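Local coordinates for protein uncharacterized N-acetyltransferase D2E76_00625 (PDB 6YCA) that probably transfers acetyl groups from acetyl coenzyme A to amines, as a GCN5-related N-acetyltransferase of the Eis family that is unable to modify aminoglycosides, at residues Ala174-Leu187 against Pro221-Tyr233. Numbering follows the deposited sequence.
Sequences AIALLDAAASPEGL and PYVVTHPDGYVRY
Leu178 N donates to Val223 O at 2.9 Å, the shortest hydrogen bond between the two segments. Next to it, Asp179 OD1 accepts from Val223 N at 3.1 Å with its anti lone pair, the one turned away from OD2. Asp179 OD2 forms a salt bridge with Arg44 of the second subunit, and the Tyr222 hydroxyl bonds to Val47 O of that same subunit. The Asp179 carboxylate also meets the edge of the Tyr222 ring, Asp179 CG to Tyr222 CD1 at 3.6 Å, with the two planes 78° apart.

Beyond this site, strand 176-177 runs antiparallel to strand 222-226. Ala176 and Thr225 form a hydrogen-bonded pair, with Thr225 N to Ala176 O at 3.0 Å and the reverse bond also made. On one face, where helix 259-270 also packs, Val224 spreads its two methyls over two neighbours. Val224 CG1 lies anti to the backbone N (chi1 168°) and reaches Ile175 CG2 at 3.5 Å, while Val224 CG2 meets Leu177 CD2.

On the other face, Ala182 CB packs against Val223 CB at 3.6 Å. The helix that begins after the N-cap residue Ser183 brings Leu187 over the hairpin. Leu187 CD2 sits above the centre of the Tyr230 ring, whose hydroxyl hydrogen-bonds Asp253, in a CH-pi contact of 3.6 Å to the centroid.

The contact thus adds strand 176-177, outermost on this side within the chain, to the hairpin 222-235 of the second GNAT acetyltransferase domain. It also places Leu187, from the first turn of helix 184-192, on the face that carries Val223 and Tyr230. The shared Asp179 carboxylate ties this edge to the subunit interface, where the salt bridge would probably stabilise its negative charge.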
loop_
_atom_site.group_PDB
_atom_site.type_symbol
_atom_site.label_atom_id
_atom_site.label_comp_id
_atom_site.label_asym_id
_atom_site.label_seq_id
_atom_site.Cartn_x
_atom_site.Cartn_y
_atom_site.Cartn_z
ATOM N N ALA A 174 30.344 27.947 12.044
ATOM C CA ALA A 174 31.378 26.994 12.429
ATOM C C ALA A 174 31.196 25.626 11.783
ATOM O O ALA A 174 32.012 24.731 12.028
ATOM C CB ALA A 174 31.433 26.847 13.951
ATOM N N ILE A 175 30.148 25.444 10.981
ATOM C CA ILE A 175 29.938 24.185 10.281
ATOM C C ILE A 175 30.933 24.081 9.134
ATOM O O ILE A 175 31.161 25.049 8.396
ATOM C CB ILE A 175 28.483 24.106 9.783
ATOM C CG1 ILE A 175 27.536 23.853 10.954
ATOM C CG2 ILE A 175 28.316 23.041 8.723
ATOM C CD1 ILE A 175 27.784 22.544 11.659
ATOM N N ALA A 176 31.541 22.906 8.985
ATOM C CA ALA A 176 32.510 22.664 7.925
ATOM C C ALA A 176 32.187 21.345 7.239
ATOM O O ALA A 176 31.947 20.336 7.907
ATOM C CB ALA A 176 33.932 22.632 8.487
ATOM N N LEU A 177 32.179 21.352 5.908
ATOM C CA LEU A 177 31.960 20.126 5.157
ATOM C C LEU A 177 33.277 19.373 5.091
ATOM O O LEU A 177 34.304 19.942 4.707
ATOM C CB LEU A 177 31.480 20.458 3.746
ATOM C CG LEU A 177 30.324 21.453 3.661
ATOM C CD1 LEU A 177 29.947 21.722 2.213
ATOM C CD2 LEU A 177 29.124 20.970 4.455
ATOM N N LEU A 178 33.248 18.091 5.455
ATOM C CA LEU A 178 34.469 17.304 5.558
ATOM C C LEU A 178 34.283 15.934 4.917
ATOM O O LEU A 178 34.980 14.980 5.266
ATOM C CB LEU A 178 34.867 17.163 7.027
ATOM C CG LEU A 178 36.262 16.662 7.398
ATOM C CD1 LEU A 178 37.274 17.802 7.314
ATOM C CD2 LEU A 178 36.261 16.000 8.767
ATOM N N ASP A 179 33.368 15.837 3.952
ATOM C CA ASP A 179 32.859 14.567 3.442
ATOM C C ASP A 179 33.940 13.545 3.116
ATOM O O ASP A 179 34.096 12.552 3.834
ATOM C CB ASP A 179 31.959 14.814 2.233
ATOM C CG ASP A 179 31.001 15.961 2.457
ATOM O OD1 ASP A 179 30.387 16.002 3.547
ATOM O OD2 ASP A 179 30.872 16.822 1.560
ATOM N N ALA A 180 34.717 13.785 2.063
ATOM C CA ALA A 180 35.698 12.784 1.672
ATOM C C ALA A 180 36.977 12.891 2.484
ATOM O O ALA A 180 37.755 11.932 2.516
ATOM C CB ALA A 180 35.992 12.857 0.172
ATOM N N ALA A 181 37.210 14.033 3.136
ATOM C CA ALA A 181 38.366 14.205 4.003
ATOM C C ALA A 181 38.148 13.628 5.396
ATOM O O ALA A 181 39.073 13.661 6.213
ATOM C CB ALA A 181 38.724 15.689 4.111
ATOM N N ALA A 182 36.967 13.085 5.678
ATOM C CA ALA A 182 36.684 12.497 6.978
ATOM C C ALA A 182 37.334 11.124 7.096
ATOM O O ALA A 182 37.448 10.384 6.114
ATOM C CB ALA A 182 35.177 12.381 7.191
ATOM N N SER A 183 37.800 10.804 8.300
ATOM C CA SER A 183 38.414 9.517 8.579
ATOM C C SER A 183 37.743 8.835 9.760
ATOM O O SER A 183 37.237 9.510 10.661
ATOM C CB SER A 183 39.882 9.716 8.943
ATOM O OG SER A 183 40.012 10.449 10.143
ATOM N N PRO A 184 37.747 7.500 9.796
ATOM C CA PRO A 184 37.284 6.806 11.008
ATOM C C PRO A 184 38.113 7.158 12.230
ATOM O O PRO A 184 37.570 7.250 13.337
ATOM C CB PRO A 184 37.423 5.321 10.641
ATOM C CG PRO A 184 37.405 5.296 9.141
ATOM C CD PRO A 184 38.085 6.563 8.711
ATOM N N GLU A 185 39.411 7.399 12.050
ATOM C CA GLU A 185 40.261 7.764 13.177
ATOM C C GLU A 185 39.985 9.181 13.655
ATOM O O GLU A 185 40.088 9.457 14.853
ATOM C CB GLU A 185 41.743 7.580 12.827
ATOM C CG GLU A 185 42.175 6.128 12.570
ATOM C CD GLU A 185 41.747 5.577 11.211
ATOM O OE1 GLU A 185 41.423 6.371 10.299
ATOM O OE2 GLU A 185 41.726 4.335 11.063
ATOM N N GLY A 186 39.656 10.093 12.739
ATOM C CA GLY A 186 39.339 11.453 13.145
ATOM C C GLY A 186 37.978 11.554 13.804
ATOM O O GLY A 186 37.796 12.299 14.773
ATOM N N LEU A 187 36.996 10.826 13.273
ATOM C CA LEU A 187 35.675 10.815 13.885
ATOM C C LEU A 187 35.693 10.111 15.232
ATOM O O LEU A 187 34.953 10.500 16.143
ATOM C CB LEU A 187 34.681 10.116 12.958
ATOM C CG LEU A 187 34.257 10.915 11.731
ATOM C CD1 LEU A 187 33.174 10.172 10.956
ATOM C CD2 LEU A 187 33.802 12.307 12.134
ATOM N N PRO A 221 28.817 8.332 2.584
ATOM C CA PRO A 221 28.118 9.240 3.494
ATOM C C PRO A 221 28.768 10.612 3.537
ATOM O O PRO A 221 29.987 10.768 3.453
ATOM C CB PRO A 221 28.273 8.541 4.853
ATOM C CG PRO A 221 29.519 7.695 4.729
ATOM C CD PRO A 221 29.886 7.581 3.267
ATOM N N TYR A 222 27.921 11.621 3.674
ATOM C CA TYR A 222 28.409 12.961 3.934
ATOM C C TYR A 222 28.790 13.064 5.401
ATOM O O TYR A 222 28.141 12.473 6.269
ATOM C CB TYR A 222 27.330 13.985 3.598
ATOM C CG TYR A 222 27.000 14.026 2.126
ATOM C CD1 TYR A 222 27.887 14.572 1.213
ATOM C CD2 TYR A 222 25.804 13.504 1.647
ATOM C CE1 TYR A 222 27.594 14.598 -0.133
ATOM C CE2 TYR A 222 25.504 13.532 0.300
ATOM C CZ TYR A 222 26.404 14.083 -0.581
ATOM O OH TYR A 222 26.117 14.116 -1.920
ATOM N N VAL A 223 29.872 13.785 5.674
ATOM C CA VAL A 223 30.348 14.000 7.034
ATOM C C VAL A 223 30.510 15.498 7.220
ATOM O O VAL A 223 31.383 16.117 6.597
ATOM C CB VAL A 223 31.660 13.264 7.334
ATOM C CG1 VAL A 223 32.059 13.493 8.786
ATOM C CG2 VAL A 223 31.518 11.785 7.052
ATOM N N VAL A 224 29.673 16.076 8.068
ATOM C CA VAL A 224 29.704 17.493 8.386
ATOM C C VAL A 224 30.122 17.640 9.839
ATOM O O VAL A 224 29.641 16.912 10.713
ATOM C CB VAL A 224 28.335 18.137 8.110
ATOM C CG1 VAL A 224 28.268 19.531 8.700
ATOM C CG2 VAL A 224 28.083 18.169 6.608
ATOM N N THR A 225 31.031 18.570 10.091
ATOM C CA THR A 225 31.663 18.696 11.387
ATOM C C THR A 225 31.339 20.043 12.020
ATOM O O THR A 225 30.969 21.010 11.345
ATOM C CB THR A 225 33.186 18.528 11.257
ATOM O OG1 THR A 225 33.775 18.460 12.558
ATOM C CG2 THR A 225 33.784 19.696 10.510
ATOM N N HIS A 226 31.486 20.079 13.338
ATOM C CA HIS A 226 31.431 21.244 14.202
ATOM C C HIS A 226 32.613 21.145 15.154
ATOM O O HIS A 226 33.136 20.047 15.370
ATOM C CB HIS A 226 30.128 21.236 15.017
ATOM C CG HIS A 226 29.937 22.453 15.869
ATOM N ND1 HIS A 226 30.424 22.545 17.156
ATOM C CD2 HIS A 226 29.317 23.631 15.621
ATOM C CE1 HIS A 226 30.117 23.725 17.661
ATOM N NE2 HIS A 226 29.440 24.401 16.752
ATOM N N PRO A 227 33.101 22.272 15.691
ATOM C CA PRO A 227 34.185 22.189 16.680
ATOM C C PRO A 227 33.907 21.235 17.838
ATOM O O PRO A 227 34.848 20.732 18.458
ATOM C CB PRO A 227 34.326 23.637 17.158
ATOM C CG PRO A 227 33.978 24.438 15.956
ATOM C CD PRO A 227 32.905 23.657 15.220
ATOM N N ASP A 228 32.635 20.949 18.127
ATOM C CA ASP A 228 32.280 20.085 19.246
ATOM C C ASP A 228 31.338 18.955 18.839
ATOM O O ASP A 228 30.536 18.490 19.655
ATOM C CB ASP A 228 31.698 20.889 20.407
ATOM C CG ASP A 228 32.713 21.830 21.033
ATOM O OD1 ASP A 228 33.860 21.402 21.259
ATOM O OD2 ASP A 228 32.367 22.999 21.304
ATOM N N GLY A 229 31.425 18.487 17.600
ATOM C CA GLY A 229 30.613 17.361 17.178
ATOM C C GLY A 229 30.637 17.195 15.674
ATOM O O GLY A 229 31.301 17.943 14.952
ATOM N N TYR A 230 29.881 16.199 15.210
ATOM C CA TYR A 230 29.780 15.917 13.782
ATOM C C TYR A 230 28.434 15.269 13.478
ATOM O O TYR A 230 27.673 14.908 14.380
ATOM C CB TYR A 230 30.937 15.030 13.283
ATOM C CG TYR A 230 30.908 13.603 13.794
ATOM C CD1 TYR A 230 30.143 12.633 13.159
ATOM C CD2 TYR A 230 31.667 13.218 14.893
ATOM C CE1 TYR A 230 30.113 11.328 13.617
ATOM C CE2 TYR A 230 31.648 11.908 15.357
ATOM C CZ TYR A 230 30.869 10.967 14.713
ATOM O OH TYR A 230 30.836 9.661 15.158
ATOM N N VAL A 231 28.154 15.109 12.184
ATOM C CA VAL A 231 26.931 14.447 11.737
ATOM C C VAL A 231 27.201 13.750 10.407
ATOM O O VAL A 231 27.788 14.338 9.495
ATOM C CB VAL A 231 25.735 15.421 11.634
ATOM C CG1 VAL A 231 26.050 16.573 10.708
ATOM C CG2 VAL A 231 24.498 14.690 11.166
ATOM N N ARG A 232 26.791 12.484 10.315
ATOM C CA ARG A 232 26.867 11.686 9.097
ATOM C C ARG A 232 25.465 11.487 8.543
ATOM O O ARG A 232 24.542 11.156 9.294
ATOM C CB ARG A 232 27.451 10.308 9.395
ATOM C CG ARG A 232 28.947 10.218 9.479
ATOM C CD ARG A 232 29.307 8.825 9.959
ATOM N NE ARG A 232 28.690 7.792 9.129
ATOM C CZ ARG A 232 29.363 6.951 8.352
ATOM N NH1 ARG A 232 30.688 6.995 8.314
ATOM N NH2 ARG A 232 28.708 6.047 7.637
ATOM N N TYR A 233 25.304 11.682 7.238
ATOM C CA TYR A 233 24.010 11.462 6.603
ATOM C C TYR A 233 24.193 10.950 5.181
ATOM O O TYR A 233 25.181 11.264 4.513
ATOM C CB TYR A 233 23.107 12.705 6.645
ATOM C CG TYR A 233 23.713 13.963 6.065
ATOM C CD1 TYR A 233 24.494 14.807 6.848
ATOM C CD2 TYR A 233 23.501 14.311 4.739
ATOM C CE1 TYR A 233 25.043 15.967 6.321
ATOM C CE2 TYR A 233 24.043 15.464 4.205
ATOM C CZ TYR A 233 24.816 16.287 4.997
ATOM O OH TYR A 233 25.358 17.433 4.462
#